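Local coordinates for ABC transporter, substrate binding protein (Mannopine) (Agrobacterium fabrum, PDB 5L9S) that probably serves as the periplasmic solute-binding component of an ABC transporter for the opine mannopine, captured here in its open, ligand-free state, at residues A[2-7]-A[244-249]; A[129-134]-A[178-183]; A[226-231]-A[299-304]; A[256-261]-A[274-279]. One frame throughout, in Å; residues are numbered along the deposited sequence.

Contact 1: A[2-7]-A[244-249]; sequences EQRVVI and APNREN
The first strand of a periplasmic-binding-protein lobe meets the start of helix 247-258 here, where the asparagines at and just inside the helix start, short polar residues suited to a helix N terminus, are laid against the strand's leading backbone. Gln3 and Asn249 cross at about a right angle, their amide planes 44° apart, while Asn246 comes in obliquely to Gln3 and to Arg4. Gln3 is bent at chi2 (-21°), so its amide folds back, and OE1 accepts a hydrogen bond from the N of Met1. Asn246 sits at the N-cap position; its CB lies 3.3 Å from Arg4 O. Its backbone N donates to OD1 of Asp60, and OD2 of the same carboxylate takes Val6 N, so one side chain ties helix start to strand. Arg4 starts away from the helix, as suits a charged chain at the surface. Val5, a branched residue fit for a buried strand, turns its CG1 anti to the backbone N (chi1 -168°). That leaves CG2 facing the helix, 3.7 Å from Asn249 CB and 3.6 Å from Asn249 O.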
loop_
_atom_site.group_PDB
_atom_site.type_symbol
_atom_site.label_atom_id
_atom_site.label_comp_id
_atom_site.label_asym_id
_atom_site.label_seq_id
_atom_site.Cartn_x
_atom_site.Cartn_y
_atom_site.Cartn_z
ATOM N N GLU A 2 21.922 -13.917 24.480
ATOM C CA GLU A 2 20.863 -14.849 24.062
ATOM C C GLU A 2 19.829 -13.993 23.289
ATOM O O GLU A 2 18.613 -14.097 23.491
ATOM C CB GLU A 2 20.240 -15.583 25.282
ATOM C CG GLU A 2 19.906 -14.702 26.480
ATOM C CD GLU A 2 19.236 -15.417 27.636
ATOM O OE1 GLU A 2 19.920 -16.199 28.341
ATOM O OE2 GLU A 2 18.026 -15.170 27.853
ATOM N N GLN A 3 20.369 -13.139 22.387
ATOM C CA GLN A 3 19.695 -12.115 21.601
ATOM C C GLN A 3 18.567 -12.600 20.725
ATOM O O GLN A 3 18.666 -13.633 20.063
ATOM C CB GLN A 3 20.694 -11.293 20.772
ATOM C CG GLN A 3 21.532 -10.288 21.586
ATOM C CD GLN A 3 20.955 -9.891 22.940
ATOM O OE1 GLN A 3 21.450 -10.311 24.002
ATOM N NE2 GLN A 3 19.899 -9.076 22.939
ATOM N N ARG A 4 17.487 -11.802 20.735
ATOM C CA ARG A 4 16.231 -11.981 20.013
ATOM C C ARG A 4 15.588 -10.632 19.656
ATOM O O ARG A 4 16.039 -9.577 20.125
ATOM C CB ARG A 4 15.249 -12.888 20.787
ATOM C CG ARG A 4 14.933 -12.442 22.210
ATOM C CD ARG A 4 14.076 -13.442 22.960
ATOM N NE ARG A 4 12.881 -12.807 23.516
ATOM C CZ ARG A 4 11.660 -13.340 23.504
ATOM N NH1 ARG A 4 11.457 -14.545 22.979
ATOM N NH2 ARG A 4 10.635 -12.674 24.024
ATOM N N VAL A 5 14.572 -10.683 18.754
ATOM C CA VAL A 5 13.748 -9.559 18.278
ATOM C C VAL A 5 12.328 -10.075 18.181
ATOM O O VAL A 5 12.110 -11.121 17.565
ATOM C CB VAL A 5 14.141 -8.966 16.892
ATOM C CG1 VAL A 5 13.414 -7.655 16.653
ATOM C CG2 VAL A 5 15.634 -8.765 16.739
ATOM N N VAL A 6 11.358 -9.322 18.717
ATOM C CA VAL A 6 9.951 -9.697 18.610
ATOM C C VAL A 6 9.238 -8.723 17.664
ATOM O O VAL A 6 9.218 -7.523 17.916
ATOM C CB VAL A 6 9.225 -9.924 19.970
ATOM C CG1 VAL A 6 9.526 -8.844 20.981
ATOM C CG2 VAL A 6 7.722 -10.148 19.784
ATOM N N ILE A 7 8.709 -9.253 16.552
ATOM C CA ILE A 7 8.003 -8.503 15.520
ATOM C C ILE A 7 6.561 -9.015 15.370
ATOM O O ILE A 7 6.346 -10.230 15.344
ATOM C CB ILE A 7 8.795 -8.458 14.151
ATOM C CG1 ILE A 7 8.121 -7.501 13.115
ATOM C CG2 ILE A 7 9.044 -9.852 13.553
ATOM C CD1 ILE A 7 8.984 -7.062 11.936
ATOM N N ALA A 244 11.282 -0.315 23.053
ATOM C CA ALA A 244 11.326 -1.747 22.782
ATOM C C ALA A 244 12.402 -2.440 23.660
ATOM O O ALA A 244 13.448 -1.823 23.911
ATOM C CB ALA A 244 11.630 -1.962 21.315
ATOM N N PRO A 245 12.175 -3.685 24.162
ATOM C CA PRO A 245 13.217 -4.332 24.992
ATOM C C PRO A 245 14.569 -4.530 24.291
ATOM O O PRO A 245 15.617 -4.250 24.875
ATOM C CB PRO A 245 12.578 -5.662 25.414
ATOM C CG PRO A 245 11.473 -5.893 24.474
ATOM C CD PRO A 245 10.988 -4.554 24.007
ATOM N N ASN A 246 14.530 -4.981 23.022
ATOM C CA ASN A 246 15.678 -5.257 22.154
ATOM C C ASN A 246 15.769 -4.211 21.025
ATOM O O ASN A 246 15.876 -4.575 19.851
ATOM C CB ASN A 246 15.575 -6.688 21.582
ATOM C CG ASN A 246 15.062 -7.734 22.549
ATOM O OD1 ASN A 246 13.852 -7.904 22.730
ATOM N ND2 ASN A 246 15.962 -8.487 23.157
ATOM N N ARG A 247 15.749 -2.916 21.400
ATOM C CA ARG A 247 15.795 -1.736 20.521
ATOM C C ARG A 247 16.885 -1.811 19.426
ATOM O O ARG A 247 16.587 -1.638 18.239
ATOM C CB ARG A 247 15.956 -0.444 21.361
ATOM C CG ARG A 247 15.403 0.821 20.689
ATOM C CD ARG A 247 16.078 2.103 21.161
ATOM N NE ARG A 247 17.389 2.298 20.535
ATOM C CZ ARG A 247 17.701 3.296 19.711
ATOM N NH1 ARG A 247 16.806 4.231 19.418
ATOM N NH2 ARG A 247 18.914 3.369 19.176
ATOM N N GLU A 248 18.135 -2.080 19.844
ATOM C CA GLU A 248 19.336 -2.181 19.004
ATOM C C GLU A 248 19.205 -3.276 17.947
ATOM O O GLU A 248 19.422 -3.022 16.757
ATOM C CB GLU A 248 20.604 -2.371 19.875
ATOM C CG GLU A 248 20.387 -2.927 21.288
ATOM C CD GLU A 248 21.071 -2.201 22.434
ATOM O OE1 GLU A 248 22.312 -2.052 22.387
ATOM O OE2 GLU A 248 20.371 -1.845 23.412
ATOM N N ASN A 249 18.808 -4.482 18.391
ATOM C CA ASN A 249 18.605 -5.664 17.569
ATOM C C ASN A 249 17.470 -5.461 16.593
ATOM O O ASN A 249 17.536 -5.977 15.481
ATOM C CB ASN A 249 18.303 -6.872 18.445
ATOM C CG ASN A 249 19.486 -7.489 19.141
ATOM O OD1 ASN A 249 20.645 -7.365 18.726
ATOM N ND2 ASN A 249 19.189 -8.240 20.176
#

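Contact 2: A[129-134]-A[178-183]; sequences DMWDLA and LDELRD
Leu181 drives one methyl straight onto the indole of Trp131: CD2 stands 3.5 Å from the centroid of the six-membered ring and only 10° off its normal, a CH-pi contact. With CG anti to the backbone N (chi1 -162°), the leucine crosses the ring at about a right angle, and its CB adds a second touch, 3.4 Å from Trp131 NE1. That N-H is spent on Lys177 O, so a flat aromatic with one polar edge fits the site well. The other branch, CD1, reaches 3.5 Å from Met130 O, an oxygen whose hydrogen bond comes from Arg140 NH1. In this way the end of helix 171-181 packs against the chain leaving the short helix 127-130, in an alpha/beta lobe of the binding-protein fold where strand 140-143 lies beneath both. Packing slackens outward. Leu133 CD1 stays 4.2 Å from Leu181 CD1. On the exposed side, Glu180 extends its chain past the indole, OE2 lying 4.3 Å obliquely from Trp131 CD1 and in a long, weak ion pair with Lys177.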
loop_
_atom_site.group_PDB
_atom_site.type_symbol
_atom_site.label_atom_id
_atom_site.label_comp_id
_atom_site.label_asym_id
_atom_site.label_seq_id
_atom_site.Cartn_x
_atom_site.Cartn_y
_atom_site.Cartn_z
ATOM N N ASP A 129 -10.124 8.743 -18.684
ATOM C CA ASP A 129 -10.777 7.771 -19.554
ATOM C C ASP A 129 -11.865 6.997 -18.804
ATOM O O ASP A 129 -12.880 6.648 -19.408
ATOM C CB ASP A 129 -9.752 6.812 -20.151
ATOM C CG ASP A 129 -8.727 7.393 -21.111
ATOM O OD1 ASP A 129 -9.004 8.483 -21.723
ATOM O OD2 ASP A 129 -7.684 6.734 -21.319
ATOM N N MET A 130 -11.682 6.770 -17.481
ATOM C CA MET A 130 -12.703 6.118 -16.639
ATOM C C MET A 130 -13.991 6.968 -16.652
ATOM O O MET A 130 -15.093 6.424 -16.651
ATOM C CB MET A 130 -12.180 5.897 -15.203
ATOM C CG MET A 130 -13.187 5.236 -14.271
ATOM S SD MET A 130 -12.409 4.160 -13.064
ATOM C CE MET A 130 -13.745 3.463 -12.345
ATOM N N TRP A 131 -13.842 8.296 -16.761
ATOM C CA TRP A 131 -14.971 9.224 -16.822
ATOM C C TRP A 131 -15.489 9.441 -18.255
ATOM O O TRP A 131 -16.479 10.148 -18.445
ATOM C CB TRP A 131 -14.578 10.564 -16.205
ATOM C CG TRP A 131 -15.024 10.721 -14.785
ATOM C CD1 TRP A 131 -16.087 11.452 -14.328
ATOM C CD2 TRP A 131 -14.413 10.130 -13.627
ATOM N NE1 TRP A 131 -16.168 11.360 -12.956
ATOM C CE2 TRP A 131 -15.150 10.558 -12.498
ATOM C CE3 TRP A 131 -13.326 9.259 -13.434
ATOM C CZ2 TRP A 131 -14.827 10.155 -11.199
ATOM C CZ3 TRP A 131 -13.001 8.867 -12.144
ATOM C CH2 TRP A 131 -13.756 9.302 -11.047
ATOM N N ASP A 132 -14.817 8.857 -19.258
ATOM C CA ASP A 132 -15.158 9.014 -20.678
ATOM C C ASP A 132 -16.006 7.828 -21.166
ATOM O O ASP A 132 -15.493 6.891 -21.767
ATOM C CB ASP A 132 -13.852 9.162 -21.482
ATOM C CG ASP A 132 -13.938 9.767 -22.857
ATOM O OD1 ASP A 132 -15.014 9.685 -23.468
ATOM O OD2 ASP A 132 -12.899 10.290 -23.340
ATOM N N LEU A 133 -17.316 7.884 -20.892
ATOM C CA LEU A 133 -18.306 6.852 -21.254
ATOM C C LEU A 133 -18.584 6.792 -22.746
ATOM O O LEU A 133 -19.011 5.739 -23.251
ATOM C CB LEU A 133 -19.612 7.061 -20.486
ATOM C CG LEU A 133 -19.486 6.992 -18.979
ATOM C CD1 LEU A 133 -20.563 7.806 -18.325
ATOM C CD2 LEU A 133 -19.447 5.555 -18.488
ATOM N N ALA A 134 -18.341 7.915 -23.452
ATOM C CA ALA A 134 -18.478 8.002 -24.898
ATOM C C ALA A 134 -17.503 7.012 -25.590
ATOM O O ALA A 134 -17.956 6.084 -26.264
ATOM C CB ALA A 134 -18.213 9.429 -25.359
ATOM N N LEU A 178 -17.376 13.084 -9.246
ATOM C CA LEU A 178 -17.972 11.777 -8.950
ATOM C C LEU A 178 -19.423 11.677 -9.326
ATOM O O LEU A 178 -19.832 10.610 -9.767
ATOM C CB LEU A 178 -17.789 11.359 -7.502
ATOM C CG LEU A 178 -16.551 10.547 -7.256
ATOM C CD1 LEU A 178 -16.192 10.536 -5.799
ATOM C CD2 LEU A 178 -16.697 9.129 -7.812
ATOM N N ASP A 179 -20.201 12.782 -9.164
ATOM C CA ASP A 179 -21.631 12.865 -9.499
ATOM C C ASP A 179 -21.882 12.616 -10.993
ATOM O O ASP A 179 -22.874 11.971 -11.337
ATOM C CB ASP A 179 -22.254 14.206 -9.024
ATOM C CG ASP A 179 -22.518 14.353 -7.519
ATOM O OD1 ASP A 179 -23.088 13.406 -6.912
ATOM O OD2 ASP A 179 -22.243 15.453 -6.971
ATOM N N GLU A 180 -20.959 13.077 -11.873
ATOM C CA GLU A 180 -21.027 12.887 -13.328
ATOM C C GLU A 180 -20.966 11.405 -13.698
ATOM O O GLU A 180 -21.590 10.994 -14.683
ATOM C CB GLU A 180 -19.855 13.580 -14.035
ATOM C CG GLU A 180 -19.799 15.087 -13.898
ATOM C CD GLU A 180 -18.657 15.738 -14.660
ATOM O OE1 GLU A 180 -18.357 16.917 -14.362
ATOM O OE2 GLU A 180 -18.058 15.076 -15.544
ATOM N N LEU A 181 -20.209 10.616 -12.917
ATOM C CA LEU A 181 -19.991 9.197 -13.166
ATOM C C LEU A 181 -20.908 8.238 -12.399
ATOM O O LEU A 181 -21.159 7.138 -12.895
ATOM C CB LEU A 181 -18.512 8.855 -12.879
ATOM C CG LEU A 181 -17.957 7.556 -13.467
ATOM C CD1 LEU A 181 -18.005 7.561 -15.006
ATOM C CD2 LEU A 181 -16.545 7.311 -12.974
ATOM N N ARG A 182 -21.382 8.652 -11.204
ATOM C CA ARG A 182 -22.138 7.886 -10.195
ATOM C C ARG A 182 -23.254 6.942 -10.771
ATOM O O ARG A 182 -23.411 5.843 -10.218
ATOM C CB ARG A 182 -22.661 8.829 -9.075
ATOM C CG ARG A 182 -24.176 8.998 -8.897
ATOM C CD ARG A 182 -24.536 9.315 -7.449
ATOM N NE ARG A 182 -24.387 8.142 -6.579
ATOM C CZ ARG A 182 -24.428 8.170 -5.250
ATOM N NH1 ARG A 182 -24.614 9.318 -4.607
ATOM N NH2 ARG A 182 -24.276 7.051 -4.552
ATOM N N ASP A 183 -23.969 7.327 -11.872
ATOM C CA ASP A 183 -25.012 6.499 -12.507
ATOM C C ASP A 183 -24.460 5.256 -13.231
ATOM O O ASP A 183 -25.151 4.243 -13.351
ATOM C CB ASP A 183 -25.870 7.342 -13.460
ATOM C CG ASP A 183 -27.369 7.171 -13.293
ATOM O OD1 ASP A 183 -27.788 6.423 -12.375
ATOM O OD2 ASP A 183 -28.128 7.795 -14.071
#

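Contact 3: A[226-231]-A[299-304]; sequences WSYDGA and ENRIIV
A type II beta turn, Tyr228 to Ala231, makes a corner in the long strand 224-240 and is held by the chain leaving helix 295-300. Glycine suits the turn's third position, where phi is positive. Ala231 N closes the turn on Tyr228 O, 3.2 Å away. Gly230 N donates to Arg301 O at 3.0 Å, an imperfect bond with an N-H angle of 143° and the donor above the carbonyl plane. Ile303 N to Ala231 O is far straighter, 2.7 Å and 177°, nearly along the C=O axis, while Gly230 O accepts from Trp127 NE1. Asp229 N is taken by Ser227 OG at 3.2 Å, an ST turn, and that hydroxyl in turn bonds to Gln125 O. Before the corner, Trp226 NE1 donates in the indole plane to Tyr228 OH, 3.0 Å away. The Arg301 chain, bent at chi3, lays its guanidinium over the backbone of Tyr228 and Asp229. NH1 forms a salt bridge with Asp229 OD2 at 3.5 Å, the carboxylate turned 71° from the guanidinium plane. At its in-plane edge, NH2 donates to a water 2.9 Å away, which also accepts weakly from Tyr228 N.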
loop_
_atom_site.group_PDB
_atom_site.type_symbol
_atom_site.label_atom_id
_atom_site.label_comp_id
_atom_site.label_asym_id
_atom_site.label_seq_id
_atom_site.Cartn_x
_atom_site.Cartn_y
_atom_site.Cartn_z
ATOM N N TRP A 226 -4.520 -3.415 -17.139
ATOM C CA TRP A 226 -4.467 -2.339 -16.166
ATOM C C TRP A 226 -3.502 -1.281 -16.607
ATOM O O TRP A 226 -2.683 -1.524 -17.506
ATOM C CB TRP A 226 -4.164 -2.833 -14.734
ATOM C CG TRP A 226 -2.947 -3.697 -14.620
ATOM C CD1 TRP A 226 -1.655 -3.292 -14.483
ATOM C CD2 TRP A 226 -2.922 -5.128 -14.622
ATOM N NE1 TRP A 226 -0.819 -4.387 -14.413
ATOM C CE2 TRP A 226 -1.572 -5.525 -14.489
ATOM C CE3 TRP A 226 -3.908 -6.119 -14.743
ATOM C CZ2 TRP A 226 -1.192 -6.862 -14.438
ATOM C CZ3 TRP A 226 -3.523 -7.446 -14.726
ATOM C CH2 TRP A 226 -2.183 -7.805 -14.573
ATOM N N SER A 227 -3.618 -0.088 -15.996
ATOM C CA SER A 227 -2.728 1.027 -16.285
ATOM C C SER A 227 -2.055 1.569 -15.008
ATOM O O SER A 227 -2.720 1.702 -13.981
ATOM C CB SER A 227 -3.501 2.118 -17.017
ATOM O OG SER A 227 -2.678 3.263 -17.106
ATOM N N TYR A 228 -0.751 1.899 -15.081
ATOM C CA TYR A 228 -0.007 2.480 -13.941
ATOM C C TYR A 228 -0.107 3.991 -13.881
ATOM O O TYR A 228 0.416 4.573 -12.944
ATOM C CB TYR A 228 1.476 2.038 -13.899
ATOM C CG TYR A 228 1.653 0.539 -13.863
ATOM C CD1 TYR A 228 1.173 -0.217 -12.795
ATOM C CD2 TYR A 228 2.290 -0.126 -14.899
ATOM C CE1 TYR A 228 1.279 -1.606 -12.791
ATOM C CE2 TYR A 228 2.399 -1.510 -14.906
ATOM C CZ TYR A 228 1.897 -2.245 -13.849
ATOM O OH TYR A 228 2.016 -3.612 -13.875
ATOM N N ASP A 229 -0.782 4.622 -14.852
ATOM C CA ASP A 229 -0.975 6.064 -14.906
ATOM C C ASP A 229 -1.958 6.462 -13.791
ATOM O O ASP A 229 -3.120 6.001 -13.774
ATOM C CB ASP A 229 -1.496 6.483 -16.285
ATOM C CG ASP A 229 -1.343 7.954 -16.579
ATOM O OD1 ASP A 229 -2.268 8.724 -16.226
ATOM O OD2 ASP A 229 -0.344 8.325 -17.245
ATOM N N GLY A 230 -1.437 7.240 -12.830
ATOM C CA GLY A 230 -2.173 7.692 -11.662
ATOM C C GLY A 230 -2.497 6.590 -10.668
ATOM O O GLY A 230 -3.405 6.752 -9.844
ATOM N N ALA A 231 -1.755 5.456 -10.726
ATOM C CA ALA A 231 -1.955 4.350 -9.781
ATOM C C ALA A 231 -1.567 4.802 -8.373
ATOM O O ALA A 231 -0.642 5.585 -8.212
ATOM C CB ALA A 231 -1.106 3.153 -10.186
ATOM N N GLU A 299 8.364 6.712 -10.104
ATOM C CA GLU A 299 8.786 8.114 -9.997
ATOM C C GLU A 299 8.057 9.089 -10.929
ATOM O O GLU A 299 7.958 10.269 -10.581
ATOM C CB GLU A 299 10.321 8.292 -10.118
ATOM C CG GLU A 299 11.008 7.701 -11.345
ATOM C CD GLU A 299 12.437 7.192 -11.166
ATOM O OE1 GLU A 299 13.092 6.885 -12.192
ATOM O OE2 GLU A 299 12.887 7.055 -10.003
ATOM N N ASN A 300 7.542 8.631 -12.080
ATOM C CA ASN A 300 6.920 9.539 -13.051
ATOM C C ASN A 300 5.399 9.488 -13.234
ATOM O O ASN A 300 4.862 10.419 -13.834
ATOM C CB ASN A 300 7.559 9.350 -14.433
ATOM C CG ASN A 300 9.071 9.344 -14.473
ATOM O OD1 ASN A 300 9.763 9.733 -13.524
ATOM N ND2 ASN A 300 9.618 8.904 -15.593
ATOM N N ARG A 301 4.707 8.417 -12.810
ATOM C CA ARG A 301 3.258 8.332 -13.066
ATOM C C ARG A 301 2.403 7.958 -11.846
ATOM O O ARG A 301 1.203 8.250 -11.841
ATOM C CB ARG A 301 2.962 7.329 -14.191
ATOM C CG ARG A 301 3.722 7.551 -15.463
ATOM C CD ARG A 301 2.986 6.991 -16.642
ATOM N NE ARG A 301 3.034 5.534 -16.642
ATOM C CZ ARG A 301 2.222 4.766 -17.363
ATOM N NH1 ARG A 301 1.298 5.313 -18.149
ATOM N NH2 ARG A 301 2.336 3.447 -17.316
ATOM N N ILE A 302 2.991 7.247 -10.874
ATOM C CA ILE A 302 2.290 6.793 -9.676
ATOM C C ILE A 302 2.006 7.962 -8.697
ATOM O O ILE A 302 2.746 8.951 -8.643
ATOM C CB ILE A 302 3.064 5.584 -9.014
ATOM C CG1 ILE A 302 2.507 4.237 -9.414
ATOM C CG2 ILE A 302 3.185 5.658 -7.501
ATOM C CD1 ILE A 302 3.106 3.688 -10.610
ATOM N N ILE A 303 0.935 7.811 -7.916
ATOM C CA ILE A 303 0.527 8.742 -6.865
ATOM C C ILE A 303 0.931 8.142 -5.506
ATOM O O ILE A 303 0.579 7.006 -5.174
ATOM C CB ILE A 303 -1.007 9.041 -6.909
ATOM C CG1 ILE A 303 -1.517 9.433 -8.331
ATOM C CG2 ILE A 303 -1.410 10.063 -5.853
ATOM C CD1 ILE A 303 -0.900 10.556 -8.969
ATOM N N VAL A 304 1.651 8.914 -4.735
ATOM C CA VAL A 304 2.093 8.503 -3.407
ATOM C C VAL A 304 1.277 9.280 -2.364
ATOM O O VAL A 304 1.036 10.470 -2.578
ATOM C CB VAL A 304 3.638 8.588 -3.277
ATOM C CG1 VAL A 304 4.090 9.130 -1.927
ATOM C CG2 VAL A 304 4.282 7.236 -3.587
HETATM O O HOH W 1 0.696 1.135 -17.977
#

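Contact 4: A[256-261]-A[274-279]; sequences FWLRNP and TPPSQK
Lys279, the second residue of helix 278-283, sets out toward Pro261 and then leaves it. Its CB rests 4.0 Å from Pro261 CB and nearly as close to the proline's CG; its own CG, anti to the backbone N (chi1 -166°), still brushes Pro261 CB at 4.2 Å. Bends at chi2, chi3 and chi4 then carry CD, CE and NZ away from the partner segment, so the greasy root of the lysine does the packing and the charged tip stays at the surface. Pro261 also sets its CB and CG against the hydroxyl of Ser277, both 3.9 Å from OG. That oxygen is mainly engaged with Asp93 OD2 and only weakly caps Ala280 N. Deeper in, Pro276 sets its CG against two neighbouring side chains of helix 247-258, 4.1 Å from Trp257 NE1 and 4.2 Å from Leu258 CD2. Rigid proline rings suit both places, packing in the interior at Pro276 and, at Pro261, opening a helix where no N-H bond is required. Asn260 caps that helix through Ala263 N. A disulfide, Cys268-Cys273, lies between the segments. The end of helix 247-258 and the N-capped starts of helices 261-271 and 278-283 thus pack together in an alpha/beta lobe of the periplasmic-binding-protein fold.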
loop_
_atom_site.group_PDB
_atom_site.type_symbol
_atom_site.label_atom_id
_atom_site.label_comp_id
_atom_site.label_asym_id
_atom_site.label_seq_id
_atom_site.Cartn_x
_atom_site.Cartn_y
_atom_site.Cartn_z
ATOM N N PHE A 256 18.855 -4.507 7.920
ATOM C CA PHE A 256 19.001 -5.738 7.133
ATOM C C PHE A 256 18.072 -5.733 5.932
ATOM O O PHE A 256 18.502 -6.092 4.849
ATOM C CB PHE A 256 18.760 -7.012 7.983
ATOM C CG PHE A 256 19.069 -8.311 7.260
ATOM C CD1 PHE A 256 20.375 -8.784 7.170
ATOM C CD2 PHE A 256 18.059 -9.044 6.650
ATOM C CE1 PHE A 256 20.661 -9.963 6.478
ATOM C CE2 PHE A 256 18.348 -10.227 5.962
ATOM C CZ PHE A 256 19.645 -10.682 5.887
ATOM N N TRP A 257 16.808 -5.348 6.136
ATOM C CA TRP A 257 15.783 -5.274 5.104
ATOM C C TRP A 257 16.087 -4.169 4.106
ATOM O O TRP A 257 16.109 -4.431 2.901
ATOM C CB TRP A 257 14.396 -5.062 5.742
ATOM C CG TRP A 257 13.311 -4.805 4.738
ATOM C CD1 TRP A 257 12.799 -3.591 4.365
ATOM C CD2 TRP A 257 12.657 -5.782 3.929
ATOM N NE1 TRP A 257 11.881 -3.753 3.361
ATOM C CE2 TRP A 257 11.766 -5.088 3.075
ATOM C CE3 TRP A 257 12.748 -7.183 3.827
ATOM C CZ2 TRP A 257 10.932 -5.751 2.165
ATOM C CZ3 TRP A 257 11.909 -7.840 2.942
ATOM C CH2 TRP A 257 10.989 -7.131 2.146
ATOM N N LEU A 258 16.290 -2.929 4.596
ATOM C CA LEU A 258 16.525 -1.782 3.712
ATOM C C LEU A 258 17.783 -1.907 2.830
ATOM O O LEU A 258 17.776 -1.459 1.671
ATOM C CB LEU A 258 16.532 -0.459 4.500
ATOM C CG LEU A 258 15.170 -0.007 5.000
ATOM C CD1 LEU A 258 15.315 1.116 5.996
ATOM C CD2 LEU A 258 14.198 0.355 3.812
ATOM N N ARG A 259 18.836 -2.546 3.365
ATOM C CA ARG A 259 20.109 -2.706 2.664
ATOM C C ARG A 259 20.225 -4.001 1.851
ATOM O O ARG A 259 21.245 -4.190 1.186
ATOM C CB ARG A 259 21.284 -2.562 3.653
ATOM C CG ARG A 259 21.356 -1.185 4.316
ATOM C CD ARG A 259 22.740 -0.824 4.781
ATOM N NE ARG A 259 23.021 0.596 4.541
ATOM C CZ ARG A 259 23.036 1.526 5.488
ATOM N NH1 ARG A 259 23.294 2.788 5.180
ATOM N NH2 ARG A 259 22.818 1.199 6.755
ATOM N N ASN A 260 19.184 -4.867 1.864
ATOM C CA ASN A 260 19.201 -6.147 1.144
ATOM C C ASN A 260 18.210 -6.236 -0.036
ATOM O O ASN A 260 17.090 -6.701 0.152
ATOM C CB ASN A 260 19.004 -7.331 2.110
ATOM C CG ASN A 260 19.668 -8.610 1.657
ATOM O OD1 ASN A 260 19.260 -9.274 0.696
ATOM N ND2 ASN A 260 20.742 -8.967 2.334
ATOM N N PRO A 261 18.601 -5.843 -1.274
ATOM C CA PRO A 261 17.658 -5.934 -2.407
ATOM C C PRO A 261 17.176 -7.361 -2.711
ATOM O O PRO A 261 16.046 -7.525 -3.175
ATOM C CB PRO A 261 18.446 -5.318 -3.575
ATOM C CG PRO A 261 19.504 -4.482 -2.930
ATOM C CD PRO A 261 19.884 -5.243 -1.702
ATOM N N THR A 274 5.542 -3.907 -4.563
ATOM C CA THR A 274 6.647 -3.055 -4.971
ATOM C C THR A 274 7.580 -2.852 -3.774
ATOM O O THR A 274 7.172 -2.204 -2.808
ATOM C CB THR A 274 6.079 -1.753 -5.571
ATOM O OG1 THR A 274 5.377 -2.103 -6.765
ATOM C CG2 THR A 274 7.143 -0.701 -5.884
ATOM N N PRO A 275 8.825 -3.370 -3.811
ATOM C CA PRO A 275 9.760 -3.132 -2.693
ATOM C C PRO A 275 10.308 -1.697 -2.714
ATOM O O PRO A 275 10.303 -1.095 -3.806
ATOM C CB PRO A 275 10.869 -4.178 -2.923
ATOM C CG PRO A 275 10.855 -4.426 -4.370
ATOM C CD PRO A 275 9.460 -4.161 -4.885
ATOM N N PRO A 276 10.815 -1.137 -1.564
ATOM C CA PRO A 276 11.331 0.246 -1.587
ATOM C C PRO A 276 12.628 0.463 -2.377
ATOM O O PRO A 276 12.951 1.593 -2.690
ATOM C CB PRO A 276 11.503 0.572 -0.094
ATOM C CG PRO A 276 11.793 -0.734 0.537
ATOM C CD PRO A 276 10.882 -1.686 -0.194
ATOM N N SER A 277 13.388 -0.610 -2.653
ATOM C CA SER A 277 14.652 -0.567 -3.376
ATOM C C SER A 277 14.416 -0.623 -4.882
ATOM O O SER A 277 13.640 -1.442 -5.359
ATOM C CB SER A 277 15.557 -1.711 -2.911
ATOM O OG SER A 277 16.739 -1.864 -3.675
ATOM N N GLN A 278 15.085 0.249 -5.629
ATOM C CA GLN A 278 15.012 0.279 -7.091
ATOM C C GLN A 278 15.738 -0.937 -7.701
ATOM O O GLN A 278 15.291 -1.465 -8.731
ATOM C CB GLN A 278 15.569 1.593 -7.609
ATOM C CG GLN A 278 14.663 2.754 -7.212
ATOM C CD GLN A 278 15.097 4.038 -7.838
ATOM O OE1 GLN A 278 14.977 4.235 -9.059
ATOM N NE2 GLN A 278 15.631 4.931 -7.014
ATOM N N LYS A 279 16.814 -1.404 -7.029
ATOM C CA LYS A 279 17.576 -2.578 -7.414
ATOM C C LYS A 279 16.718 -3.812 -7.255
ATOM O O LYS A 279 16.755 -4.658 -8.142
ATOM C CB LYS A 279 18.880 -2.709 -6.584
ATOM C CG LYS A 279 19.892 -3.714 -7.136
ATOM C CD LYS A 279 21.317 -3.185 -7.031
ATOM C CE LYS A 279 22.172 -3.632 -8.204
ATOM N NZ LYS A 279 22.767 -4.980 -8.002
#

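How the contacts relate
From the N terminus, strand 4-9 is met late in the chain by the start of helix 247-258, so contact 1 closes a loop of 236 residues. Contact 2 closes wholly within that span and ties helices 127-130 and 171-181 at the far end of the molecule, its centre 52 Å from that of contact 1. Contact 3 opens after contact 2 has closed, joins the corner of strand 224-240 to the chain after helix 295-300, and so crosses contact 1. Contact 4 begins after contact 1 has closed, lies within the span of contact 3, and joins the far end of helix 247-258 to helix 278-283. Contacts 3 and 4 touch where Glu299 OE2 meets Gln278 OE1, at 3.6 Å.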